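Local coordinates for inactive glucansucrase (Lactobacillus reuteri, PDB 5JBD), which is an inactive glucansucrase, a calcium-binding member of glycoside hydrolase family 70 with a TIM-type barrel, at residues W79-M84 against N155-F160; Y85-K90 against A94-Y99; Y862-L865 against D869-A872. One frame throughout, in Å; residues are numbered along the deposited sequence.

Interaction 1 of 3, residues W79-M84 against N155-F160; sequences WRPLLM and NDINSF
P81 and L83 meet I157 in an apolar strand-to-helix contact: the short strand 80-81, paired antiparallel with strand 58-59, runs into a 3-10 turn, and together they pack against helix 151-162. I157 presents CG1 and CD1 to the pyrrolidine ring of P81. Their closest approach is P81 CG to I157 CG1 at 3.7 Å, while I157 CD1 lies almost equally near P81 CB, at 3.8 Å. The CB-CG edge of the proline lies aslant against these two isoleucine atoms, and neither of them sits over a face of the ring. In I157, CG1 is anti to the carbonyl carbon (chi1 -70°), and a second bend of the same sense at chi2 brings CD1 alongside that edge. The other branch, CG2, stands anti to the backbone N and turns to L83, whose CD1 is 4.2 Å from I157 CG2.

L83 touches both I157 and F160, about one turn apart on the same face of the helix. Its CB meets I157 CD1 at 4.0 Å. The backbone bond from M84 N to P81 O closes the turn that carries L83. F96 of helix 90-101 packs edge-to-face with F160 and also touches I157, extending the buried apolar cluster to a second helix, while R80 ties the strand to helix 126-147 by a salt bridge to E141. At the far end of the leucine, L83 CD1 comes up to the edge of the F160 ring, near the ring plane, 4.4 Å from F160 CD2.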
loop_
_atom_site.group_PDB
_atom_site.type_symbol
_atom_site.label_atom_id
_atom_site.label_comp_id
_atom_site.label_asym_id
_atom_site.label_seq_id
_atom_site.Cartn_x
_atom_site.Cartn_y
_atom_site.Cartn_z
ATOM N N TRP A 79 -24.918 31.787 9.506
ATOM C CA TRP A 79 -24.612 31.390 8.153
ATOM C C TRP A 79 -25.728 30.499 7.613
ATOM O O TRP A 79 -26.463 29.880 8.378
ATOM C CB TRP A 79 -23.256 30.690 8.105
ATOM C CG TRP A 79 -22.110 31.625 8.356
ATOM C CD1 TRP A 79 -21.915 32.416 9.463
ATOM C CD2 TRP A 79 -21.007 31.881 7.490
ATOM N NE1 TRP A 79 -20.762 33.141 9.330
ATOM C CE2 TRP A 79 -20.188 32.840 8.128
ATOM C CE3 TRP A 79 -20.635 31.411 6.231
ATOM C CZ2 TRP A 79 -19.020 33.328 7.548
ATOM C CZ3 TRP A 79 -19.484 31.890 5.662
ATOM C CH2 TRP A 79 -18.674 32.827 6.322
ATOM N N ARG A 80 -25.863 30.475 6.291
ATOM C CA ARG A 80 -26.854 29.661 5.616
ATOM C C ARG A 80 -26.220 28.919 4.450
ATOM O O ARG A 80 -25.243 29.392 3.867
ATOM C CB ARG A 80 -28.020 30.524 5.110
ATOM C CG ARG A 80 -28.821 31.256 6.178
ATOM C CD ARG A 80 -29.591 30.298 7.070
ATOM N NE ARG A 80 -30.392 30.971 8.090
ATOM C CZ ARG A 80 -29.983 31.290 9.322
ATOM N NH1 ARG A 80 -28.749 31.024 9.749
ATOM N NH2 ARG A 80 -30.826 31.899 10.145
ATOM N N PRO A 81 -26.768 27.736 4.109
ATOM C CA PRO A 81 -26.271 26.979 2.976
ATOM C C PRO A 81 -26.616 27.669 1.661
ATOM O O PRO A 81 -27.751 28.169 1.486
ATOM C CB PRO A 81 -27.002 25.643 3.104
ATOM C CG PRO A 81 -28.275 25.991 3.779
ATOM C CD PRO A 81 -27.917 27.062 4.753
ATOM N N LEU A 82 -25.643 27.702 0.756
ATOM C CA LEU A 82 -25.830 28.302 -0.566
ATOM C C LEU A 82 -26.989 27.652 -1.342
ATOM O O LEU A 82 -27.687 28.335 -2.106
ATOM C CB LEU A 82 -24.522 28.276 -1.365
ATOM C CG LEU A 82 -23.445 29.295 -0.948
ATOM C CD1 LEU A 82 -22.059 28.921 -1.462
ATOM C CD2 LEU A 82 -23.825 30.690 -1.413
ATOM N N LEU A 83 -27.235 26.356 -1.108
ATOM C CA LEU A 83 -28.310 25.625 -1.803
ATOM C C LEU A 83 -29.733 26.049 -1.472
ATOM O O LEU A 83 -30.662 25.589 -2.138
ATOM C CB LEU A 83 -28.168 24.102 -1.604
ATOM C CG LEU A 83 -27.161 23.465 -2.559
ATOM C CD1 LEU A 83 -26.729 22.099 -2.032
ATOM C CD2 LEU A 83 -27.699 23.384 -3.987
ATOM N N MET A 84 -29.919 26.889 -0.453
ATOM C CA MET A 84 -31.200 27.585 -0.233
ATOM C C MET A 84 -31.461 28.713 -1.242
ATOM O O MET A 84 -32.621 29.137 -1.391
ATOM C CB MET A 84 -31.246 28.219 1.168
ATOM C CG MET A 84 -31.589 27.259 2.277
ATOM S SD MET A 84 -31.340 28.034 3.875
ATOM C CE MET A 84 -32.695 29.207 3.935
ATOM N N ASN A 155 -27.741 18.767 8.036
ATOM C CA ASN A 155 -27.961 17.346 7.690
ATOM C C ASN A 155 -28.893 17.189 6.476
ATOM O O ASN A 155 -28.644 16.369 5.614
ATOM C CB ASN A 155 -28.546 16.572 8.887
ATOM C CG ASN A 155 -27.567 16.436 10.057
ATOM O OD1 ASN A 155 -26.349 16.387 9.878
ATOM N ND2 ASN A 155 -28.113 16.341 11.258
ATOM N N ASP A 156 -29.958 17.990 6.427
ATOM C CA ASP A 156 -30.911 17.943 5.318
ATOM C C ASP A 156 -30.258 18.383 4.006
ATOM O O ASP A 156 -30.505 17.779 2.965
ATOM C CB ASP A 156 -32.163 18.762 5.646
ATOM C CG ASP A 156 -32.982 18.148 6.785
ATOM O OD1 ASP A 156 -32.882 16.922 6.997
ATOM O OD2 ASP A 156 -33.722 18.879 7.467
ATOM N N ILE A 157 -29.385 19.387 4.060
ATOM C CA ILE A 157 -28.613 19.815 2.881
ATOM C C ILE A 157 -27.665 18.708 2.397
ATOM O O ILE A 157 -27.590 18.441 1.200
ATOM C CB ILE A 157 -27.820 21.117 3.166
ATOM C CG1 ILE A 157 -28.779 22.309 3.306
ATOM C CG2 ILE A 157 -26.773 21.393 2.083
ATOM C CD1 ILE A 157 -29.348 22.842 2.001
ATOM N N ASN A 158 -26.936 18.089 3.326
ATOM C CA ASN A 158 -26.035 16.974 2.991
ATOM C C ASN A 158 -26.808 15.782 2.414
ATOM O O ASN A 158 -26.389 15.204 1.419
ATOM C CB ASN A 158 -25.209 16.535 4.206
ATOM C CG ASN A 158 -24.210 17.592 4.658
ATOM O OD1 ASN A 158 -23.758 18.423 3.874
ATOM N ND2 ASN A 158 -23.888 17.581 5.950
ATOM N N SER A 159 -27.954 15.455 3.010
ATOM C CA SER A 159 -28.819 14.392 2.482
ATOM C C SER A 159 -29.369 14.730 1.093
ATOM O O SER A 159 -29.338 13.884 0.197
ATOM C CB SER A 159 -29.960 14.090 3.449
ATOM O OG SER A 159 -29.434 13.729 4.708
ATOM N N PHE A 160 -29.834 15.967 0.897
ATOM C CA PHE A 160 -30.268 16.400 -0.440
ATOM C C PHE A 160 -29.158 16.310 -1.469
ATOM O O PHE A 160 -29.361 15.742 -2.552
ATOM C CB PHE A 160 -30.812 17.834 -0.452
ATOM C CG PHE A 160 -31.032 18.369 -1.847
ATOM C CD1 PHE A 160 -32.027 17.831 -2.655
ATOM C CD2 PHE A 160 -30.225 19.378 -2.369
ATOM C CE1 PHE A 160 -32.230 18.297 -3.948
ATOM C CE2 PHE A 160 -30.427 19.856 -3.657
ATOM C CZ PHE A 160 -31.431 19.315 -4.451
#

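Interaction 2 of 3, residues Y85-K90 against A94-Y99; sequences YIWPSK and AQFIKY
W87 packs its indole against F96, joining the loop that precedes the helix to helix 90-101. The CB of W87 points at the helix, and with CG anti to the carbonyl carbon (chi1 -52°) CD1 and NE1 of the five-membered ring are carried obliquely to F96. CD1 meets F96 CB at 4.0 Å. The next atom, NE1, comes closer, 3.5 Å from F96 CB and 3.6 Å from F96 CG. The two side chains run at about a right angle to each other, and their ring planes are inclined by 52°, with the five-membered ring centred 5.3 Å from the phenyl ring. Farther along, the benzo part has the backbone carbon of Y85 over one face near the rim, and the indole also touches A133 of helix 126-147.

Just after W87 in the chain, the helix begins. S89 is the N-cap, its OG bonded to V92 N, and the K90 carbonyl accepts from A94 N within the first turns (2.9 Å, nearly straight at 166°). K90 NZ reaches T126 OG1. Directed hydrogen bonds thus fix the helix start, while non-directional contact, probably largely dispersion, holds the indole against the helix.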
loop_
_atom_site.group_PDB
_atom_site.type_symbol
_atom_site.label_atom_id
_atom_site.label_comp_id
_atom_site.label_asym_id
_atom_site.label_seq_id
_atom_site.Cartn_x
_atom_site.Cartn_y
_atom_site.Cartn_z
ATOM N N TYR A 85 -30.386 29.229 -1.859
ATOM C CA TYR A 85 -30.428 30.422 -2.722
ATOM C C TYR A 85 -29.978 30.211 -4.170
ATOM O O TYR A 85 -30.455 30.930 -5.052
ATOM C CB TYR A 85 -29.536 31.522 -2.134
ATOM C CG TYR A 85 -29.935 31.993 -0.754
ATOM C CD1 TYR A 85 -30.828 33.048 -0.575
ATOM C CD2 TYR A 85 -29.391 31.402 0.380
ATOM C CE1 TYR A 85 -31.168 33.486 0.700
ATOM C CE2 TYR A 85 -29.729 31.831 1.662
ATOM C CZ TYR A 85 -30.614 32.874 1.817
ATOM O OH TYR A 85 -30.977 33.297 3.079
ATOM N N ILE A 86 -29.029 29.291 -4.414
ATOM C CA ILE A 86 -28.478 29.052 -5.753
ATOM C C ILE A 86 -28.402 27.567 -6.086
ATOM O O ILE A 86 -28.256 26.723 -5.195
ATOM C CB ILE A 86 -27.072 29.678 -5.938
ATOM C CG1 ILE A 86 -26.050 29.106 -4.945
ATOM C CG2 ILE A 86 -27.142 31.188 -5.781
ATOM C CD1 ILE A 86 -24.627 29.518 -5.240
ATOM N N TRP A 87 -28.496 27.264 -7.384
ATOM C CA TRP A 87 -28.493 25.885 -7.904
ATOM C C TRP A 87 -27.788 25.851 -9.263
ATOM O O TRP A 87 -27.768 26.859 -9.968
ATOM C CB TRP A 87 -29.926 25.356 -8.052
ATOM C CG TRP A 87 -30.718 25.531 -6.799
ATOM C CD1 TRP A 87 -30.815 24.651 -5.776
ATOM C CD2 TRP A 87 -31.480 26.679 -6.419
ATOM N NE1 TRP A 87 -31.602 25.162 -4.783
ATOM C CE2 TRP A 87 -32.026 26.410 -5.148
ATOM C CE3 TRP A 87 -31.750 27.907 -7.026
ATOM C CZ2 TRP A 87 -32.829 27.326 -4.464
ATOM C CZ3 TRP A 87 -32.558 28.824 -6.354
ATOM C CH2 TRP A 87 -33.093 28.525 -5.083
ATOM N N PRO A 88 -27.192 24.699 -9.628
ATOM C CA PRO A 88 -26.590 24.565 -10.961
ATOM C C PRO A 88 -27.584 24.627 -12.124
ATOM O O PRO A 88 -27.168 24.909 -13.248
ATOM C CB PRO A 88 -25.908 23.193 -10.917
ATOM C CG PRO A 88 -26.562 22.454 -9.800
ATOM C CD PRO A 88 -27.023 23.483 -8.812
ATOM N N SER A 89 -28.868 24.370 -11.864
ATOM C CA SER A 89 -29.897 24.401 -12.909
ATOM C C SER A 89 -31.299 24.506 -12.338
ATOM O O SER A 89 -31.511 24.301 -11.138
ATOM C CB SER A 89 -29.815 23.116 -13.746
ATOM O OG SER A 89 -30.127 21.982 -12.946
ATOM N N LYS A 90 -32.254 24.829 -13.209
ATOM C CA LYS A 90 -33.686 24.807 -12.865
ATOM C C LYS A 90 -34.116 23.419 -12.366
ATOM O O LYS A 90 -34.911 23.300 -11.420
ATOM C CB LYS A 90 -34.547 25.194 -14.074
ATOM C CG LYS A 90 -34.773 26.684 -14.267
ATOM C CD LYS A 90 -35.689 26.944 -15.443
ATOM C CE LYS A 90 -35.285 28.186 -16.301
ATOM N NZ LYS A 90 -34.930 29.407 -15.523
ATOM N N ALA A 94 -35.779 22.751 -8.682
ATOM C CA ALA A 94 -37.065 22.080 -8.488
ATOM C C ALA A 94 -36.889 20.850 -7.600
ATOM O O ALA A 94 -37.729 20.606 -6.735
ATOM C CB ALA A 94 -37.702 21.714 -9.822
ATOM N N GLN A 95 -35.781 20.120 -7.767
ATOM C CA GLN A 95 -35.466 18.992 -6.874
ATOM C C GLN A 95 -35.276 19.415 -5.420
ATOM O O GLN A 95 -35.769 18.745 -4.509
ATOM C CB GLN A 95 -34.214 18.241 -7.310
ATOM C CG GLN A 95 -34.331 17.399 -8.572
ATOM C CD GLN A 95 -32.996 16.774 -8.923
ATOM O OE1 GLN A 95 -32.411 16.059 -8.116
ATOM N NE2 GLN A 95 -32.488 17.070 -10.115
ATOM N N PHE A 96 -34.577 20.531 -5.207
ATOM C CA PHE A 96 -34.390 21.073 -3.857
ATOM C C PHE A 96 -35.725 21.363 -3.185
ATOM O O PHE A 96 -35.947 20.971 -2.037
ATOM C CB PHE A 96 -33.530 22.336 -3.891
ATOM C CG PHE A 96 -33.324 22.963 -2.546
ATOM C CD1 PHE A 96 -32.341 22.479 -1.686
ATOM C CD2 PHE A 96 -34.092 24.041 -2.139
ATOM C CE1 PHE A 96 -32.139 23.051 -0.445
ATOM C CE2 PHE A 96 -33.903 24.616 -0.889
ATOM C CZ PHE A 96 -32.922 24.121 -0.042
ATOM N N ILE A 97 -36.613 22.032 -3.911
ATOM C CA ILE A 97 -37.939 22.401 -3.398
ATOM C C ILE A 97 -38.744 21.151 -3.025
ATOM O O ILE A 97 -39.253 21.047 -1.900
ATOM C CB ILE A 97 -38.704 23.313 -4.404
ATOM C CG1 ILE A 97 -37.998 24.677 -4.519
ATOM C CG2 ILE A 97 -40.158 23.524 -3.975
ATOM C CD1 ILE A 97 -38.380 25.495 -5.741
ATOM N N LYS A 98 -38.832 20.214 -3.967
ATOM C CA LYS A 98 -39.481 18.909 -3.757
ATOM C C LYS A 98 -38.930 18.147 -2.556
ATOM O O LYS A 98 -39.691 17.672 -1.720
ATOM C CB LYS A 98 -39.313 18.013 -4.996
ATOM C CG LYS A 98 -40.231 18.337 -6.165
ATOM C CD LYS A 98 -40.260 17.197 -7.202
ATOM C CE LYS A 98 -41.103 15.960 -6.926
ATOM N NZ LYS A 98 -41.585 15.293 -8.175
ATOM N N TYR A 99 -37.606 18.031 -2.496
ATOM C CA TYR A 99 -36.937 17.293 -1.424
ATOM C C TYR A 99 -37.246 17.897 -0.046
ATOM O O TYR A 99 -37.690 17.183 0.873
ATOM C CB TYR A 99 -35.422 17.213 -1.658
ATOM C CG TYR A 99 -34.719 16.353 -0.622
ATOM C CD1 TYR A 99 -34.307 16.894 0.598
ATOM C CD2 TYR A 99 -34.524 14.998 -0.828
ATOM C CE1 TYR A 99 -33.708 16.113 1.573
ATOM C CE2 TYR A 99 -33.902 14.209 0.136
ATOM C CZ TYR A 99 -33.508 14.768 1.334
ATOM O OH TYR A 99 -32.906 14.002 2.303
#

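Interaction 3 of 3, residues Y862-L865 against D869-A872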
loop_
_atom_site.group_PDB
_atom_site.type_symbol
_atom_site.label_atom_id
_atom_site.label_comp_id
_atom_site.label_asym_id
_atom_site.label_seq_id
_atom_site.Cartn_x
_atom_site.Cartn_y
_atom_site.Cartn_z
ATOM N N TYR A 862 -17.382 30.660 -14.380
ATOM C CA TYR A 862 -17.149 30.318 -12.978
ATOM C C TYR A 862 -17.403 31.533 -12.086
ATOM O O TYR A 862 -16.957 32.642 -12.398
ATOM C CB TYR A 862 -15.719 29.824 -12.755
ATOM C CG TYR A 862 -15.506 28.378 -13.151
ATOM C CD1 TYR A 862 -15.975 27.338 -12.342
ATOM C CD2 TYR A 862 -14.843 28.042 -14.330
ATOM C CE1 TYR A 862 -15.783 26.002 -12.704
ATOM C CE2 TYR A 862 -14.656 26.707 -14.700
ATOM C CZ TYR A 862 -15.125 25.696 -13.889
ATOM O OH TYR A 862 -14.931 24.379 -14.248
ATOM N N ALA A 863 -18.136 31.322 -10.996
ATOM C CA ALA A 863 -18.260 32.331 -9.958
ATOM C C ALA A 863 -16.882 32.518 -9.333
ATOM O O ALA A 863 -16.076 31.576 -9.289
ATOM C CB ALA A 863 -19.273 31.911 -8.901
ATOM N N TYR A 864 -16.591 33.733 -8.888
ATOM C CA TYR A 864 -15.270 34.015 -8.318
ATOM C C TYR A 864 -15.348 35.144 -7.328
ATOM O O TYR A 864 -16.065 36.118 -7.553
ATOM C CB TYR A 864 -14.257 34.341 -9.424
ATOM C CG TYR A 864 -12.811 34.293 -8.980
ATOM C CD1 TYR A 864 -12.099 33.090 -8.960
ATOM C CD2 TYR A 864 -12.148 35.448 -8.587
ATOM C CE1 TYR A 864 -10.772 33.044 -8.554
ATOM C CE2 TYR A 864 -10.824 35.415 -8.180
ATOM C CZ TYR A 864 -10.133 34.217 -8.173
ATOM O OH TYR A 864 -8.810 34.204 -7.765
ATOM N N LEU A 865 -14.610 34.996 -6.232
ATOM C CA LEU A 865 -14.534 36.008 -5.202
ATOM C C LEU A 865 -13.105 36.525 -5.156
ATOM O O LEU A 865 -12.194 35.834 -4.705
ATOM C CB LEU A 865 -14.947 35.420 -3.859
ATOM C CG LEU A 865 -14.993 36.408 -2.702
ATOM C CD1 LEU A 865 -16.006 37.521 -2.977
ATOM C CD2 LEU A 865 -15.318 35.667 -1.416
ATOM N N ASP A 869 -5.547 36.877 -1.376
ATOM C CA ASP A 869 -4.606 36.403 -2.407
ATOM C C ASP A 869 -5.256 35.884 -3.700
ATOM O O ASP A 869 -4.550 35.468 -4.617
ATOM C CB ASP A 869 -3.740 35.268 -1.847
ATOM C CG ASP A 869 -2.931 35.679 -0.632
ATOM O OD1 ASP A 869 -2.596 36.872 -0.493
ATOM O OD2 ASP A 869 -2.616 34.785 0.183
ATOM N N ASN A 870 -6.585 35.892 -3.781
ATOM C CA ASN A 870 -7.287 35.341 -4.941
ATOM C C ASN A 870 -7.626 36.488 -5.902
ATOM O O ASN A 870 -8.570 37.248 -5.673
ATOM C CB ASN A 870 -8.543 34.585 -4.473
ATOM C CG ASN A 870 -8.224 33.474 -3.484
ATOM O OD1 ASN A 870 -8.993 33.232 -2.575
ATOM N ND2 ASN A 870 -7.085 32.815 -3.644
ATOM N N LYS A 871 -6.845 36.598 -6.976
ATOM C CA LYS A 871 -6.908 37.733 -7.895
ATOM C C LYS A 871 -7.019 37.333 -9.373
ATOM O O LYS A 871 -6.768 38.148 -10.256
ATOM C CB LYS A 871 -5.664 38.615 -7.691
ATOM C CG LYS A 871 -5.464 39.141 -6.273
ATOM C CD LYS A 871 -4.294 40.121 -6.215
ATOM C CE LYS A 871 -4.010 40.621 -4.801
ATOM N NZ LYS A 871 -4.984 41.652 -4.337
ATOM N N ALA A 872 -7.419 36.099 -9.647
ATOM C CA ALA A 872 -7.456 35.601 -11.029
ATOM C C ALA A 872 -8.502 36.294 -11.905
ATOM O O ALA A 872 -8.303 36.436 -13.103
ATOM C CB ALA A 872 -7.674 34.095 -11.042
HETATM O O HOH W 1 -11.431 34.824 -2.249
#
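With CG anti to the backbone N in Y864 (chi1 -165°), the ring extends toward the bend formed by N870, K871 and A872. N870 has CG anti to its carbonyl carbon, beside its own backbone N (chi1 -57°), which holds its amide on the side of the L865 carbonyl.

The phenol oxygen is the centre of the contact. A872 N donates to Y864 OH over 3.0 Å with an angle of 161°, so the hydroxyl serves as an acceptor for a backbone amide. K871 N lies at the ring edge, 3.2 Å from Y864 OH, but its N-H points poorly for a bond. N870 C is also 3.2 Å from Y864 OH; with three successive residues bringing main-chain atoms this near, the chain wraps round the hydroxyl. An apolar touch supports the polar one: A872 CB rests 3.8 Å from Y864 CZ.

A second link passes through water. One water molecule lies within hydrogen-bonding distance of both L865 O (2.8 Å) and N870 OD1 (2.9 Å), next to the place where N870 CB comes within 3.9 Å of L865 O.

Both segments belong to the long irregular region after strand 841-845. Y52 and F873 meet the Y864 ring edge-to-face, and backbone bonds run from Y864 to L876 and from L865 to G51, so chain from near both termini is drawn together here. At the other end of 862-865, Y862 OH is bonded to I785 N of strand 784-791.

How the interactions relate
Interactions 1 and 2 adjoin, their centres 11 Å apart, and share helices 90-101, 126-147 and 151-162 as packing partners. Interaction 2 is nested along the chain within the loop that interaction 1 closes. The two touch directly: F160 CZ lies 3.5 Å from F96 N, and L83 O lies 3.4 Å from F96 CE1. Interaction 3 comes a little over 700 residues later, yet its centre is only about 23 Å from that of interaction 1 and about 25 Å from that of interaction 2, without contact. Early and late chain thus fold into one end of the elongated molecule, all three contacts lying 36 to 41 Å from the chain's centre.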